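Local coordinates for putative dioxygenase (1H-3-hydroxy-4-oxoquinaldine 2,4-dioxygenase) (Mycobacteroides abscessus subsp. abscessus, PDB 6RA3), which cleaves the heterocyclic ring of the Pseudomonas quinolone signal, 2-heptyl-3-hydroxy-4(1H)-quinolone, with dioxygen, giving N-octanoylanthranilate and carbon monoxide, at residues Q153-G158 with E244-G249; V117-L122 with I210-S215; N161-D166 with P248-P253; I123-P128 with G220-L225; V26-W31 with P92-H97. One frame throughout, in Å; residues are numbered along the deposited sequence.

Interaction 1 (Q153-G158 with E244-G249); sequences QSWLAG and ETHFPG
W155, near the end of helix 144-156, stacks on H246, the proton donor/acceptor of the active site, which sits on the loop after the last strand, where the alpha/beta hydrolase fold carries its histidine. The aromatic contact is an offset stack: the five-membered ring of the indole and the imidazole have centroids 4.0 Å apart and planes at 25°. H246 CD2 lies over one indole face toward its rim, 3.3 Å from W155 CD1. H246 CG is anti to the backbone N (chi1 179°), and the imidazole beyond it lies side by side with the indole, both pointing the same way; a broad flat side chain suits this place, and D121 takes H246 ND1. Apolar packing adds F247, whose CE2 lies 4.0 Å from W155 CB.

Backbone bonding ties the same residues. H246 N donates to W155 O at 3.0 Å, nearly straight at 165° and on a lone pair of a carbonyl in the last helical turn. T245 CA brings a CA-H...O contact to that oxygen. T245 itself makes an ST turn, its OG1 accepting from F247 N at 3.0 Å, a role for which a short hydroxyl is well fitted; E251 also holds this hydroxyl. Beyond the helix end, A157 CB rests 3.2 Å from E244 O.

Interaction 2 (V117-L122 with I210-S215); sequences VMILDL and IRHVFS
H212 reaches from strand 209-214 across to the end of the parallel strand 116-120, the side chains of H212 and I119 crossing at about a right angle. H212 CG is anti to the backbone N (chi1 -178°); beyond it the ring turns an edge to the neighbouring chain: CD2 approaches I119 O at 3.3 Å, and NE2 accepts from L122 N at 3.0 Å, the donor 34° out of the ring plane. F214 CD1 lies over one face of the ring, toward its rim. On the other side of the sheet M118 slants over R211 and V213; its flexible chain bends at chi3, bringing CE to 3.9 Å from both R211 CD and V213 CG2. The guanidinium of R211 goes on to salt bridges with E259 and D262.

Backbone bonds of a regular parallel pair join the strands, V213 N to I119 O being 2.8 Å long. Beyond them D121, in a left-handed backbone conformation (phi 59°), sends OD2 to S215 N at 3.1 Å, met from above the carboxylate plane, while OD1 receives H246 ND1. The acid thus follows strand 116-120, and the residue just past strand 209-214 helps to position it. Since H212 NE2 accepts, the ring proton is probably on ND1, whose partner is H226 NE2, consistent with a neutral imidazole.

Interaction 3 (N161-D166 with P248-P253); sequences NQAVLD and PGIELP
N161, the N-cap of helix 162-170 in what is probably the cap, inserted between strands 116-120 and 209-214 of this alpha/beta hydrolase fold, sets its side-chain amide against E251 on the short helix 248-251 that follows the active-site histidine. The capping bond runs from V164 N to N161 OD1, 2.8 Å and 161°, with the donor in the plane of the amide; asparagine suits the place because OD1 can answer an N-H of the first turn while ND2 is left to face the other segment. CG is anti to the backbone N (chi1 -180°); the side chain crosses that of E251 at a slant, ND2 being 3.5 Å from E251 CG. Water 1 bridges the two segments, accepting from N161 ND2 at 3.1 Å and donating to I250 O at 2.8 Å.

Small apolar groups fill the rest of the contact. A163 CB meets I250 CG2 at 3.6 Å, the methyl being short enough to let the branched isoleucine come close to the helix backbone. V164 CG2 lies 3.7 Å from E251 CB and 4.0 Å from I250 CG2. E251 uses its methylenes here; its extended chain carries the carboxylate away to E244 N and T245 OG1, so its oxygens are satisfied at the histidine loop. The contact thus sets the N-terminus of a helix from the probable cap insertion on the short helix behind the active-site histidine of an alpha/beta hydrolase fold.

Interaction 4 (I123-P128 with G220-L225); sequences IMTPAP and GEYDAL
Y222, in the first turn of helix 221-232, carries most of this contact, thrusting its ring into the loop 123-128 where M124 and T125 receive it. Its CG is anti to the backbone N (chi1 -164°), and the ring beyond it carries OH to the loop backbone. M124 N donates to Y222 OH at a modelled 2.5 Å and a bent 142°; that length is unusually short and its exact value doubtful. Tyrosine fits because one side chain offers both a long apolar wall and a polar end able to meet a buried peptide N-H.

M124 lies obliquely against the tyrosine, its CB 3.3 Å from Y222 OH and 3.8 Å from Y222 CZ. The chain then bends at chi2 (-71°), and the flexible thioether side chain packs on P197, M198 and M201 of helix 197-202. T125 supplies a methyl: CG2 stands at the ring edge, near its plane, 3.8 Å from Y222 CD1, and also touches L225 CD2 at 4.0 Å. Its other branch, OG1, donates to P126 O at 3.1 Å, from above the carbonyl plane, so the threonine offers carbon to the helix and oxygen to its own loop. F214 and H226 meet the tyrosine ring edge-to-face. The whole belongs to the alpha/beta hydrolase fold, where the chain leaves strand 116-120, probably toward the cap, against helix 221-232, which follows strand 209-214.

Interaction 5 (V26-W31 with P92-H97); sequences VTLSGW and PIAHAH
L28 packs beside P92 and A94 on one face of the sheet, where strands 24-28 and 90-95 run parallel as neighbours. Its CB stands 4.2 Å from A94 CB and 3.7 Å from I93 O. CG, anti to the carbonyl carbon (chi1 -60°), remains near that oxygen, and CD1 ends 4.1 Å from P92 CB, the leucine and proline lying side by side and pointing the same way. The small alanine leaves room for this branched chain. I93 donates from N to V26 O at 2.7 Å, and its own O accepts from L28 N; H95 N to L28 O, 3.0 Å, completes the ladder.

Past the strands, a CB on G30 would clash with H95 ND1, so glycine suits the place; the edge of the H95 ring faces G30 N, ND1 lying 3.9 Å away. H95 ND1 is buried without a polar partner, whereas NE2 is held by H246 O. A water bridges W31 NE1, at 2.9 Å and in the ring plane, to H97 O; H97 is a substrate-binding residue. Strand 51-54 flanks the pair beside 24-28 and strand 116-120 beside 90-95, with helix 71-84 covering V26 and L28, and helix 177-194, probably of the cap, meeting W31 and H97.

Interactions 2, 3 and 5 each touch the segment that carries H246. Interaction 2 supplies its acid, D121 OD1 lying 2.8 Å from H246 ND1 of interaction 1; interaction 5 holds its backbone, H246 O being 3.1 Å from H95 NE2, and contributes H97, the substrate-binding histidine, whose side chain is about 5 Å from that of H246. A96 probably occupies the position of the family's nucleophile elbow, its N 2.6 Å from L120 O of interaction 2. Interaction 3 supports the histidine loop through E251 OE2, 2.9 Å from E244 N. Interaction 4 continues the chain beyond D121 and L122, the side chain of I123 about 5 Å from that of H97; its centre is about 23 Å from that of interaction 3, and the two do not touch.

Interaction 1 (Q153-G158 with E244-G249)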
# COMPACT_ATOMS: atom_id res chain seq x y z
N GLN A 153 11.71 -26.30 -3.04
CA GLN A 153 12.39 -27.13 -2.03
C GLN A 153 13.90 -27.17 -2.26
O GLN A 153 14.67 -27.15 -1.30
CB GLN A 153 11.81 -28.55 -2.03
CG GLN A 153 10.77 -28.79 -0.92
CD GLN A 153 9.83 -27.61 -0.69
OE1 GLN A 153 9.84 -26.99 0.38
NE2 GLN A 153 8.99 -27.30 -1.69
N SER A 154 14.34 -27.19 -3.53
CA SER A 154 15.78 -27.17 -3.80
C SER A 154 16.38 -25.77 -3.58
O SER A 154 17.57 -25.64 -3.28
CB SER A 154 16.08 -27.68 -5.22
OG SER A 154 15.66 -26.79 -6.25
N TRP A 155 15.56 -24.72 -3.72
CA TRP A 155 16.00 -23.36 -3.41
C TRP A 155 16.20 -23.16 -1.91
O TRP A 155 17.13 -22.46 -1.48
CB TRP A 155 14.97 -22.37 -3.96
CG TRP A 155 14.96 -22.28 -5.47
CD1 TRP A 155 15.93 -22.69 -6.33
CD2 TRP A 155 13.91 -21.73 -6.28
NE1 TRP A 155 15.56 -22.43 -7.63
CE2 TRP A 155 14.32 -21.85 -7.63
CE3 TRP A 155 12.67 -21.14 -6.00
CZ2 TRP A 155 13.54 -21.40 -8.69
CZ3 TRP A 155 11.89 -20.71 -7.07
CH2 TRP A 155 12.33 -20.84 -8.40
N LEU A 156 15.34 -23.77 -1.09
CA LEU A 156 15.46 -23.68 0.36
C LEU A 156 16.59 -24.56 0.89
O LEU A 156 17.27 -24.18 1.85
CB LEU A 156 14.14 -24.11 1.03
CG LEU A 156 12.88 -23.31 0.75
CD1 LEU A 156 11.73 -23.89 1.54
CD2 LEU A 156 13.10 -21.84 1.12
N ALA A 157 16.77 -25.75 0.31
CA ALA A 157 17.82 -26.68 0.72
C ALA A 157 17.73 -26.97 2.22
O ALA A 157 18.74 -27.13 2.91
CB ALA A 157 19.19 -26.13 0.36
N GLY A 158 16.50 -27.04 2.73
CA GLY A 158 16.31 -27.21 4.16
C GLY A 158 17.00 -26.15 5.00
O GLY A 158 17.80 -26.47 5.88
N GLU A 244 22.76 -21.17 2.72
CA GLU A 244 22.05 -22.42 2.48
C GLU A 244 21.14 -22.36 1.26
O GLU A 244 20.78 -23.42 0.73
CB GLU A 244 21.22 -22.80 3.71
CG GLU A 244 22.05 -23.03 4.98
CD GLU A 244 21.20 -23.02 6.22
OE1 GLU A 244 21.27 -24.00 6.99
OE2 GLU A 244 20.44 -22.04 6.43
N THR A 245 20.81 -21.16 0.78
CA THR A 245 19.65 -21.00 -0.08
C THR A 245 20.05 -20.32 -1.39
O THR A 245 21.13 -19.74 -1.53
CB THR A 245 18.56 -20.19 0.63
OG1 THR A 245 18.85 -18.79 0.53
CG2 THR A 245 18.46 -20.58 2.08
N HIS A 246 19.13 -20.40 -2.34
CA HIS A 246 19.13 -19.70 -3.61
C HIS A 246 18.89 -18.21 -3.45
O HIS A 246 18.87 -17.50 -4.45
CB HIS A 246 18.04 -20.38 -4.49
CG HIS A 246 17.83 -19.80 -5.87
ND1 HIS A 246 18.85 -19.62 -6.77
CD2 HIS A 246 16.69 -19.47 -6.52
CE1 HIS A 246 18.36 -19.15 -7.91
NE2 HIS A 246 17.05 -19.05 -7.78
N PHE A 247 18.73 -17.72 -2.22
CA PHE A 247 18.31 -16.33 -1.96
C PHE A 247 19.36 -15.60 -1.12
O PHE A 247 19.12 -15.25 0.03
CB PHE A 247 16.95 -16.30 -1.26
CG PHE A 247 15.85 -16.89 -2.08
CD1 PHE A 247 15.41 -16.25 -3.22
CD2 PHE A 247 15.28 -18.11 -1.73
CE1 PHE A 247 14.41 -16.81 -4.00
CE2 PHE A 247 14.28 -18.66 -2.51
CZ PHE A 247 13.85 -18.01 -3.63
N PRO A 248 20.55 -15.36 -1.69
CA PRO A 248 21.59 -14.69 -0.90
C PRO A 248 21.21 -13.27 -0.47
O PRO A 248 21.51 -12.86 0.65
CB PRO A 248 22.81 -14.71 -1.83
CG PRO A 248 22.26 -14.86 -3.21
CD PRO A 248 20.96 -15.61 -3.08
N GLY A 249 20.53 -12.52 -1.35
CA GLY A 249 20.07 -11.18 -0.99
C GLY A 249 19.11 -11.14 0.19
O GLY A 249 19.03 -10.12 0.88

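Interaction 2 (V117-L122 with I210-S215)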
# COMPACT_ATOMS: atom_id res chain seq x y z
N VAL A 117 27.26 -4.31 -12.73
CA VAL A 117 26.10 -5.18 -12.59
C VAL A 117 26.45 -6.26 -11.57
O VAL A 117 27.45 -6.96 -11.74
CB VAL A 117 25.70 -5.88 -13.91
CG1 VAL A 117 24.61 -6.95 -13.65
CG2 VAL A 117 25.25 -4.89 -14.95
N MET A 118 25.60 -6.44 -10.57
CA MET A 118 25.69 -7.57 -9.66
C MET A 118 24.57 -8.56 -9.95
O MET A 118 23.41 -8.16 -10.11
CB MET A 118 25.61 -7.12 -8.20
CG MET A 118 25.59 -8.25 -7.21
SD MET A 118 26.10 -7.83 -5.51
CE MET A 118 27.81 -7.53 -5.86
N ILE A 119 24.92 -9.85 -9.99
CA ILE A 119 23.96 -10.93 -10.22
C ILE A 119 24.05 -11.89 -9.05
O ILE A 119 25.14 -12.20 -8.56
CB ILE A 119 24.21 -11.64 -11.56
CG1 ILE A 119 24.09 -10.62 -12.71
CG2 ILE A 119 23.24 -12.80 -11.75
CD1 ILE A 119 24.41 -11.16 -14.10
N LEU A 120 22.89 -12.32 -8.57
CA LEU A 120 22.74 -13.21 -7.42
C LEU A 120 22.23 -14.57 -7.91
O LEU A 120 21.12 -14.66 -8.44
CB LEU A 120 21.77 -12.62 -6.39
CG LEU A 120 22.20 -11.53 -5.40
CD1 LEU A 120 23.20 -10.56 -5.97
CD2 LEU A 120 20.95 -10.81 -4.94
N ASP A 121 23.07 -15.60 -7.76
CA ASP A 121 22.68 -17.02 -7.83
C ASP A 121 22.04 -17.39 -9.18
O ASP A 121 20.97 -18.00 -9.22
CB ASP A 121 21.74 -17.37 -6.68
CG ASP A 121 22.06 -18.72 -6.04
OD1 ASP A 121 21.69 -19.77 -6.62
OD2 ASP A 121 22.68 -18.72 -4.96
N LEU A 122 22.72 -17.04 -10.27
CA LEU A 122 22.29 -17.36 -11.63
C LEU A 122 23.17 -18.48 -12.20
O LEU A 122 24.40 -18.37 -12.20
CB LEU A 122 22.37 -16.12 -12.53
CG LEU A 122 22.14 -16.28 -14.03
CD1 LEU A 122 20.76 -16.89 -14.34
CD2 LEU A 122 22.32 -14.95 -14.74
N ILE A 210 31.22 -6.79 -13.99
CA ILE A 210 30.15 -7.71 -13.62
C ILE A 210 30.62 -8.56 -12.45
O ILE A 210 31.76 -9.03 -12.45
CB ILE A 210 29.73 -8.58 -14.82
CG1 ILE A 210 29.17 -7.69 -15.92
CG2 ILE A 210 28.76 -9.63 -14.37
CD1 ILE A 210 29.05 -8.36 -17.28
N ARG A 211 29.75 -8.76 -11.47
CA ARG A 211 30.05 -9.59 -10.32
C ARG A 211 28.90 -10.55 -10.09
O ARG A 211 27.75 -10.13 -9.94
CB ARG A 211 30.32 -8.78 -9.04
CG ARG A 211 30.62 -9.69 -7.82
CD ARG A 211 31.34 -8.99 -6.63
NE ARG A 211 32.36 -8.02 -7.05
CZ ARG A 211 32.98 -7.16 -6.24
NH1 ARG A 211 32.70 -7.14 -4.93
NH2 ARG A 211 33.88 -6.33 -6.74
N HIS A 212 29.21 -11.85 -10.05
CA HIS A 212 28.25 -12.87 -9.67
C HIS A 212 28.53 -13.27 -8.23
O HIS A 212 29.67 -13.58 -7.87
CB HIS A 212 28.32 -14.08 -10.60
CG HIS A 212 27.33 -15.15 -10.29
ND1 HIS A 212 27.55 -16.47 -10.58
CD2 HIS A 212 26.10 -15.09 -9.72
CE1 HIS A 212 26.51 -17.19 -10.19
NE2 HIS A 212 25.62 -16.37 -9.66
N VAL A 213 27.49 -13.21 -7.40
CA VAL A 213 27.53 -13.63 -6.01
C VAL A 213 26.49 -14.72 -5.86
O VAL A 213 25.36 -14.57 -6.33
CB VAL A 213 27.23 -12.46 -5.06
CG1 VAL A 213 27.22 -12.94 -3.65
CG2 VAL A 213 28.23 -11.34 -5.24
N PHE A 214 26.87 -15.81 -5.19
CA PHE A 214 26.01 -16.99 -5.18
C PHE A 214 26.37 -17.84 -3.98
O PHE A 214 27.41 -17.66 -3.35
CB PHE A 214 26.16 -17.78 -6.48
CG PHE A 214 27.58 -18.20 -6.78
CD1 PHE A 214 28.37 -17.45 -7.65
CD2 PHE A 214 28.13 -19.33 -6.19
CE1 PHE A 214 29.68 -17.83 -7.94
CE2 PHE A 214 29.44 -19.72 -6.47
CZ PHE A 214 30.21 -18.97 -7.35
N SER A 215 25.47 -18.77 -3.66
CA SER A 215 25.66 -19.74 -2.59
C SER A 215 25.35 -21.16 -3.00
O SER A 215 25.80 -22.10 -2.33
CB SER A 215 24.77 -19.39 -1.40
OG SER A 215 25.05 -18.11 -0.91

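Interaction 3 (N161-D166 with P248-P253)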
# COMPACT_ATOMS: atom_id res chain seq x y z
N ASN A 161 16.40 -20.09 7.88
CA ASN A 161 16.41 -18.64 7.82
C ASN A 161 14.99 -18.07 7.70
O ASN A 161 14.32 -18.27 6.68
CB ASN A 161 17.29 -18.18 6.65
CG ASN A 161 17.35 -16.69 6.53
OD1 ASN A 161 16.40 -16.05 6.09
ND2 ASN A 161 18.49 -16.11 6.89
N GLN A 162 14.52 -17.36 8.73
CA GLN A 162 13.13 -16.90 8.76
C GLN A 162 12.83 -15.92 7.62
O GLN A 162 11.72 -15.95 7.07
CB GLN A 162 12.82 -16.27 10.12
CG GLN A 162 11.34 -16.22 10.51
CD GLN A 162 10.71 -17.61 10.61
OE1 GLN A 162 11.37 -18.63 10.39
NE2 GLN A 162 9.42 -17.65 10.95
N ALA A 163 13.79 -15.07 7.24
CA ALA A 163 13.58 -14.17 6.11
C ALA A 163 13.29 -14.95 4.83
O ALA A 163 12.35 -14.63 4.09
CB ALA A 163 14.80 -13.25 5.92
N VAL A 164 14.12 -15.95 4.52
CA VAL A 164 13.94 -16.72 3.29
C VAL A 164 12.65 -17.53 3.36
O VAL A 164 11.85 -17.53 2.42
CB VAL A 164 15.17 -17.62 3.02
CG1 VAL A 164 14.95 -18.50 1.79
CG2 VAL A 164 16.39 -16.77 2.79
N LEU A 165 12.42 -18.22 4.47
CA LEU A 165 11.18 -18.98 4.64
C LEU A 165 9.96 -18.08 4.48
O LEU A 165 9.05 -18.39 3.71
CB LEU A 165 11.15 -19.66 6.00
CG LEU A 165 12.09 -20.86 6.15
CD1 LEU A 165 11.92 -21.41 7.54
CD2 LEU A 165 11.82 -21.93 5.09
N ASP A 166 9.92 -16.96 5.23
CA ASP A 166 8.76 -16.08 5.17
C ASP A 166 8.54 -15.56 3.75
O ASP A 166 7.40 -15.47 3.28
CB ASP A 166 8.92 -14.92 6.16
CG ASP A 166 8.54 -15.31 7.58
OD1 ASP A 166 8.06 -16.44 7.80
OD2 ASP A 166 8.72 -14.48 8.49
N PRO A 248 20.55 -15.36 -1.69
CA PRO A 248 21.59 -14.69 -0.90
C PRO A 248 21.21 -13.27 -0.47
O PRO A 248 21.51 -12.86 0.65
CB PRO A 248 22.81 -14.71 -1.83
CG PRO A 248 22.26 -14.86 -3.21
CD PRO A 248 20.96 -15.61 -3.08
N GLY A 249 20.53 -12.52 -1.35
CA GLY A 249 20.07 -11.18 -0.99
C GLY A 249 19.11 -11.14 0.19
O GLY A 249 19.03 -10.12 0.88
N ILE A 250 18.38 -12.22 0.43
CA ILE A 250 17.46 -12.29 1.56
C ILE A 250 18.08 -13.01 2.74
O ILE A 250 17.82 -12.66 3.89
CB ILE A 250 16.14 -13.00 1.15
CG1 ILE A 250 15.53 -12.37 -0.10
CG2 ILE A 250 15.16 -12.99 2.35
CD1 ILE A 250 14.30 -13.10 -0.62
N GLU A 251 18.85 -14.07 2.45
CA GLU A 251 19.47 -14.83 3.52
C GLU A 251 20.62 -14.04 4.15
O GLU A 251 20.82 -14.10 5.36
CB GLU A 251 19.99 -16.17 2.99
CG GLU A 251 20.41 -17.10 4.10
CD GLU A 251 21.19 -18.30 3.61
OE1 GLU A 251 21.48 -18.40 2.40
OE2 GLU A 251 21.53 -19.14 4.46
N LEU A 252 21.36 -13.29 3.33
CA LEU A 252 22.55 -12.55 3.76
C LEU A 252 22.52 -11.11 3.26
O LEU A 252 23.40 -10.68 2.51
CB LEU A 252 23.80 -13.28 3.26
CG LEU A 252 23.93 -14.67 3.87
CD1 LEU A 252 24.97 -15.45 3.10
CD2 LEU A 252 24.29 -14.52 5.35
N PRO A 253 21.52 -10.33 3.69
CA PRO A 253 21.35 -8.98 3.11
C PRO A 253 22.54 -8.06 3.33
O PRO A 253 22.95 -7.37 2.39
CB PRO A 253 20.08 -8.47 3.81
CG PRO A 253 20.03 -9.17 5.07
CD PRO A 253 20.57 -10.57 4.79
O HOH W 1 18.02 -13.08 6.69

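Interaction 4 (I123-P128 with G220-L225)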
# COMPACT_ATOMS: atom_id res chain seq x y z
N ILE A 123 22.54 -19.56 -12.68
CA ILE A 123 23.26 -20.73 -13.19
C ILE A 123 24.15 -20.30 -14.35
O ILE A 123 23.67 -19.84 -15.39
CB ILE A 123 22.26 -21.83 -13.59
CG1 ILE A 123 21.57 -22.42 -12.36
CG2 ILE A 123 22.92 -22.96 -14.38
CD1 ILE A 123 22.50 -23.08 -11.36
N MET A 124 25.47 -20.43 -14.17
CA MET A 124 26.40 -19.92 -15.17
C MET A 124 26.81 -20.98 -16.20
O MET A 124 27.29 -20.62 -17.28
CB MET A 124 27.64 -19.35 -14.47
CG MET A 124 27.38 -18.01 -13.75
SD MET A 124 27.14 -16.65 -14.93
CE MET A 124 26.43 -15.43 -13.80
N THR A 125 26.61 -22.26 -15.89
CA THR A 125 26.75 -23.34 -16.86
C THR A 125 25.63 -23.29 -17.89
O THR A 125 24.68 -22.52 -17.76
CB THR A 125 26.72 -24.69 -16.13
OG1 THR A 125 25.48 -24.84 -15.44
CG2 THR A 125 27.85 -24.82 -15.13
N PRO A 126 25.70 -24.12 -18.94
CA PRO A 126 24.48 -24.40 -19.72
C PRO A 126 23.43 -25.07 -18.85
O PRO A 126 23.72 -25.70 -17.82
CB PRO A 126 24.98 -25.33 -20.84
CG PRO A 126 26.43 -24.95 -21.03
CD PRO A 126 26.91 -24.61 -19.63
N ALA A 127 22.18 -24.91 -19.26
CA ALA A 127 21.06 -25.39 -18.45
C ALA A 127 21.18 -26.89 -18.19
O ALA A 127 21.10 -27.69 -19.15
CB ALA A 127 19.74 -25.08 -19.14
N PRO A 128 21.35 -27.33 -16.95
CA PRO A 128 21.24 -28.76 -16.66
C PRO A 128 19.90 -29.30 -17.15
O PRO A 128 18.90 -28.58 -17.21
CB PRO A 128 21.34 -28.83 -15.13
CG PRO A 128 22.10 -27.59 -14.76
CD PRO A 128 21.69 -26.54 -15.74
N GLY A 220 32.63 -26.49 -5.55
CA GLY A 220 32.37 -27.31 -6.74
C GLY A 220 33.31 -26.92 -7.91
O GLY A 220 34.02 -25.92 -7.85
N GLU A 221 33.32 -27.71 -8.98
CA GLU A 221 33.96 -27.26 -10.21
C GLU A 221 33.21 -26.09 -10.87
O GLU A 221 33.76 -25.44 -11.77
CB GLU A 221 34.07 -28.44 -11.18
CG GLU A 221 34.73 -28.15 -12.53
CD GLU A 221 36.26 -28.11 -12.48
OE1 GLU A 221 36.85 -28.73 -11.56
OE2 GLU A 221 36.88 -27.47 -13.37
N TYR A 222 31.97 -25.83 -10.44
CA TYR A 222 31.31 -24.57 -10.76
C TYR A 222 32.24 -23.38 -10.46
O TYR A 222 32.33 -22.43 -11.25
CB TYR A 222 30.00 -24.48 -9.96
CG TYR A 222 29.02 -23.43 -10.44
CD1 TYR A 222 28.27 -23.63 -11.59
CD2 TYR A 222 28.83 -22.25 -9.73
CE1 TYR A 222 27.36 -22.68 -12.04
CE2 TYR A 222 27.92 -21.29 -10.16
CZ TYR A 222 27.19 -21.51 -11.32
OH TYR A 222 26.29 -20.57 -11.77
N ASP A 223 32.94 -23.45 -9.33
CA ASP A 223 33.90 -22.41 -8.94
C ASP A 223 35.03 -22.25 -9.96
O ASP A 223 35.41 -21.13 -10.30
CB ASP A 223 34.45 -22.74 -7.57
CG ASP A 223 33.36 -22.92 -6.55
OD1 ASP A 223 33.15 -22.00 -5.72
OD2 ASP A 223 32.66 -23.95 -6.63
N ALA A 224 35.62 -23.37 -10.41
CA ALA A 224 36.75 -23.28 -11.32
C ALA A 224 36.32 -22.67 -12.64
O ALA A 224 37.12 -22.00 -13.32
CB ALA A 224 37.38 -24.65 -11.56
N LEU A 225 35.06 -22.88 -13.04
CA LEU A 225 34.57 -22.21 -14.23
C LEU A 225 34.59 -20.69 -14.05
O LEU A 225 34.87 -19.95 -15.00
CB LEU A 225 33.16 -22.72 -14.54
CG LEU A 225 32.35 -22.01 -15.63
CD1 LEU A 225 32.78 -22.44 -17.04
CD2 LEU A 225 30.87 -22.28 -15.37

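Interaction 5 (V26-W31 with P92-H97)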
# COMPACT_ATOMS: atom_id res chain seq x y z
N VAL A 26 19.81 -0.21 -8.66
CA VAL A 26 18.52 -0.63 -9.22
C VAL A 26 18.36 -2.11 -8.95
O VAL A 26 19.13 -2.94 -9.47
CB VAL A 26 18.39 -0.31 -10.72
CG1 VAL A 26 17.04 -0.79 -11.24
CG2 VAL A 26 18.53 1.17 -10.97
N THR A 27 17.42 -2.45 -8.08
CA THR A 27 17.17 -3.82 -7.73
C THR A 27 16.16 -4.41 -8.71
O THR A 27 15.21 -3.75 -9.14
CB THR A 27 16.66 -3.97 -6.29
OG1 THR A 27 15.27 -3.63 -6.20
CG2 THR A 27 17.48 -3.12 -5.34
N LEU A 28 16.44 -5.65 -9.09
CA LEU A 28 15.65 -6.38 -10.08
C LEU A 28 15.49 -7.77 -9.51
O LEU A 28 16.49 -8.42 -9.16
CB LEU A 28 16.35 -6.43 -11.44
CG LEU A 28 16.62 -5.08 -12.09
CD1 LEU A 28 17.59 -5.24 -13.24
CD2 LEU A 28 15.34 -4.40 -12.56
N SER A 29 14.24 -8.21 -9.36
CA SER A 29 13.94 -9.46 -8.71
C SER A 29 13.90 -10.57 -9.77
O SER A 29 14.06 -10.33 -10.97
CB SER A 29 12.63 -9.36 -7.93
OG SER A 29 12.70 -8.35 -6.92
N GLY A 30 13.73 -11.80 -9.31
CA GLY A 30 13.54 -12.94 -10.19
C GLY A 30 12.09 -13.04 -10.65
O GLY A 30 11.29 -12.12 -10.49
N TRP A 31 11.75 -14.19 -11.25
CA TRP A 31 10.40 -14.37 -11.76
C TRP A 31 9.49 -14.69 -10.59
O TRP A 31 9.87 -15.42 -9.69
CB TRP A 31 10.32 -15.50 -12.80
CG TRP A 31 10.81 -15.10 -14.11
CD1 TRP A 31 12.08 -15.17 -14.54
CD2 TRP A 31 10.05 -14.51 -15.19
NE1 TRP A 31 12.17 -14.68 -15.81
CE2 TRP A 31 10.94 -14.28 -16.23
CE3 TRP A 31 8.70 -14.19 -15.38
CZ2 TRP A 31 10.54 -13.74 -17.45
CZ3 TRP A 31 8.32 -13.63 -16.57
CH2 TRP A 31 9.23 -13.43 -17.60
N PRO A 92 22.65 -2.12 -11.79
CA PRO A 92 21.67 -3.18 -11.54
C PRO A 92 22.16 -4.20 -10.53
O PRO A 92 23.32 -4.63 -10.56
CB PRO A 92 21.47 -3.81 -12.91
CG PRO A 92 21.85 -2.77 -13.88
CD PRO A 92 22.88 -1.91 -13.24
N ILE A 93 21.27 -4.58 -9.62
CA ILE A 93 21.40 -5.74 -8.75
C ILE A 93 20.24 -6.67 -9.11
O ILE A 93 19.08 -6.26 -8.99
CB ILE A 93 21.36 -5.36 -7.26
CG1 ILE A 93 22.37 -4.25 -6.93
CG2 ILE A 93 21.57 -6.62 -6.37
CD1 ILE A 93 22.44 -3.92 -5.40
N ALA A 94 20.55 -7.91 -9.54
CA ALA A 94 19.54 -8.78 -10.16
C ALA A 94 19.57 -10.19 -9.59
O ALA A 94 20.63 -10.83 -9.55
CB ALA A 94 19.74 -8.82 -11.67
N HIS A 95 18.40 -10.70 -9.20
CA HIS A 95 18.30 -12.01 -8.59
C HIS A 95 18.04 -13.09 -9.64
O HIS A 95 17.15 -12.95 -10.48
CB HIS A 95 17.20 -12.08 -7.55
CG HIS A 95 17.05 -13.44 -6.96
ND1 HIS A 95 16.06 -14.31 -7.36
CD2 HIS A 95 17.78 -14.10 -6.03
CE1 HIS A 95 16.17 -15.43 -6.68
NE2 HIS A 95 17.20 -15.33 -5.87
N ALA A 96 18.80 -14.18 -9.53
CA ALA A 96 18.74 -15.31 -10.45
C ALA A 96 18.41 -14.84 -11.86
O ALA A 96 19.13 -14.02 -12.43
CB ALA A 96 17.72 -16.33 -9.96
N HIS A 97 17.32 -15.33 -12.42
CA HIS A 97 17.14 -15.14 -13.84
C HIS A 97 16.75 -13.72 -14.22
O HIS A 97 16.79 -13.40 -15.41
CB HIS A 97 16.18 -16.22 -14.34
CG HIS A 97 16.74 -17.59 -14.12
ND1 HIS A 97 17.72 -18.13 -14.93
CD2 HIS A 97 16.58 -18.47 -13.10
CE1 HIS A 97 18.07 -19.31 -14.46
NE2 HIS A 97 17.40 -19.54 -13.34
O HOH W 2 14.68 -14.42 -17.15